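Side-chain contact in chitin-binding type-4 domain-containing protein (Photorhabdus laumondii subsp. laumondii, PDB 6T5Z), which is a copper-dependent lytic polysaccharide monooxygenase of the AA10 family that probably cleaves chitin by oxidation: residues 51-56 with 61-66. Residues are numbered along the deposited sequence; the frame is centred on the assembly and turned at random.
Sequences IASAGI and ALDAQT
The carboxylate of D63 grips S53 with both oxygens. OD2 takes the short bond from the S53 hydroxyl, OG to OD2 2.6 Å, through its syn lone pair; OD1 accepts the backbone N-H of S53, N to OD1 3.1 Å, also on the syn side but 32° out of the carboxylate plane, in a bent bond (N-H...O 142°). With chi1 at 57°, S53 OG sits between its own N and carbonyl carbon, close enough to N that hydroxyl and N-H can meet one carboxylate. A water adds a third link: it donates to D63 OD1 at 2.7 Å and accepts from A52 N, so the carboxylate holds two successive N-H groups, one directly and one through solvent. A52 and S53 are the central pair of a type I turn from I51 to A54, while D63 closes a 3-10 segment; turn and segment both lie in the long loop region between strands 36-38 and 73-76, outside the beta-sandwich core of this AA10 domain. The A52 methyl packs against L62, CB to CB 3.9 Å, and its CB lies 3.3 Å from L62 O. Further out, H50 ND1 makes a weak hydrogen bond to D63 OD2, and the H50 backbone O is a weak second partner of S53 OG. Helix 10-14 lies over A52 and L62, with C14 against L62 and R10 against A52, R10 NH1 also weakly bonded to L62 O.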
loop_
_atom_site.group_PDB
_atom_site.type_symbol
_atom_site.label_atom_id
_atom_site.label_comp_id
_atom_site.label_asym_id
_atom_site.label_seq_id
_atom_site.Cartn_x
_atom_site.Cartn_y
_atom_site.Cartn_z
ATOM N N ILE A 51 0.639 5.098 9.083
ATOM C CA ILE A 51 0.582 3.863 8.314
ATOM C C ILE A 51 1.257 4.047 6.958
ATOM O O ILE A 51 2.089 3.229 6.545
ATOM C CB ILE A 51 -0.878 3.403 8.179
ATOM C CG1 ILE A 51 -1.411 2.974 9.553
ATOM C CG2 ILE A 51 -0.993 2.266 7.193
ATOM C CD1 ILE A 51 -2.883 2.719 9.564
ATOM N N ALA A 52 0.946 5.149 6.265
ATOM C CA ALA A 52 1.507 5.379 4.936
ATOM C C ALA A 52 3.020 5.571 4.964
ATOM O O ALA A 52 3.696 5.182 4.008
ATOM C CB ALA A 52 0.836 6.585 4.286
ATOM N N SER A 53 3.561 6.162 6.027
ATOM C CA SER A 53 5.000 6.327 6.169
ATOM C C SER A 53 5.695 5.103 6.744
ATOM O O SER A 53 6.915 5.149 6.943
ATOM C CB SER A 53 5.324 7.534 7.062
ATOM O OG SER A 53 4.710 7.397 8.334
ATOM N N ALA A 54 4.958 4.025 7.017
ATOM C CA ALA A 54 5.485 2.861 7.740
ATOM C C ALA A 54 6.141 3.272 9.052
ATOM O O ALA A 54 7.097 2.638 9.503
ATOM C CB ALA A 54 6.469 2.050 6.884
ATOM N N GLY A 55 5.621 4.330 9.678
ATOM C CA GLY A 55 6.183 4.821 10.919
ATOM C C GLY A 55 7.601 5.344 10.842
ATOM O O GLY A 55 8.264 5.441 11.882
ATOM N N ILE A 56 8.085 5.694 9.654
ATOM C CA ILE A 56 9.439 6.216 9.467
ATOM C C ILE A 56 9.354 7.731 9.314
ATOM O O ILE A 56 8.698 8.233 8.396
ATOM C CB ILE A 56 10.117 5.572 8.250
ATOM C CG1 ILE A 56 10.199 4.054 8.435
ATOM C CG2 ILE A 56 11.508 6.149 8.031
ATOM C CD1 ILE A 56 10.463 3.317 7.113
ATOM N N ALA A 61 5.771 12.766 5.035
ATOM C CA ALA A 61 4.930 13.476 4.067
ATOM C C ALA A 61 3.776 12.605 3.585
ATOM O O ALA A 61 2.697 13.118 3.280
ATOM C CB ALA A 61 5.762 13.950 2.876
ATOM N N LEU A 62 3.979 11.290 3.523
ATOM C CA LEU A 62 2.928 10.403 3.047
ATOM C C LEU A 62 1.740 10.330 3.999
ATOM O O LEU A 62 0.681 9.839 3.602
ATOM C CB LEU A 62 3.474 8.989 2.830
ATOM C CG LEU A 62 4.581 8.858 1.787
ATOM C CD1 LEU A 62 5.001 7.400 1.636
ATOM C CD2 LEU A 62 4.125 9.432 0.452
ATOM N N ASP A 63 1.887 10.796 5.233
ATOM C CA ASP A 63 0.809 10.666 6.204
ATOM C C ASP A 63 -0.241 11.754 6.068
ATOM O O ASP A 63 -1.283 11.682 6.730
ATOM C CB ASP A 63 1.394 10.648 7.620
ATOM C CG ASP A 63 2.193 9.397 7.887
ATOM O OD1 ASP A 63 1.797 8.320 7.376
ATOM O OD2 ASP A 63 3.224 9.481 8.587
ATOM N N ALA A 64 0.002 12.760 5.233
ATOM C CA ALA A 64 -1.033 13.742 4.956
ATOM C C ALA A 64 -2.238 13.027 4.368
ATOM O O ALA A 64 -2.088 12.073 3.601
ATOM C CB ALA A 64 -0.508 14.795 3.980
ATOM N N GLN A 65 -3.441 13.472 4.737
ATOM C CA GLN A 65 -4.660 12.843 4.225
ATOM C C GLN A 65 -5.725 13.919 4.028
ATOM O O GLN A 65 -6.322 14.411 4.992
ATOM C CB GLN A 65 -5.152 11.732 5.147
ATOM C CG GLN A 65 -6.257 10.890 4.522
ATOM C CD GLN A 65 -5.877 10.354 3.156
ATOM O OE1 GLN A 65 -4.881 9.638 3.010
ATOM N NE2 GLN A 65 -6.664 10.702 2.146
ATOM N N THR A 66 -5.931 14.297 2.770
ATOM C CA THR A 66 -7.048 15.135 2.348
ATOM C C THR A 66 -7.543 14.583 1.022
ATOM O O THR A 66 -6.838 13.835 0.341
ATOM C CB THR A 66 -6.668 16.618 2.166
ATOM O OG1 THR A 66 -5.811 16.743 1.023
ATOM C CG2 THR A 66 -5.954 17.175 3.394
HETATM O O HOH W 1 -0.655 7.201 7.685
#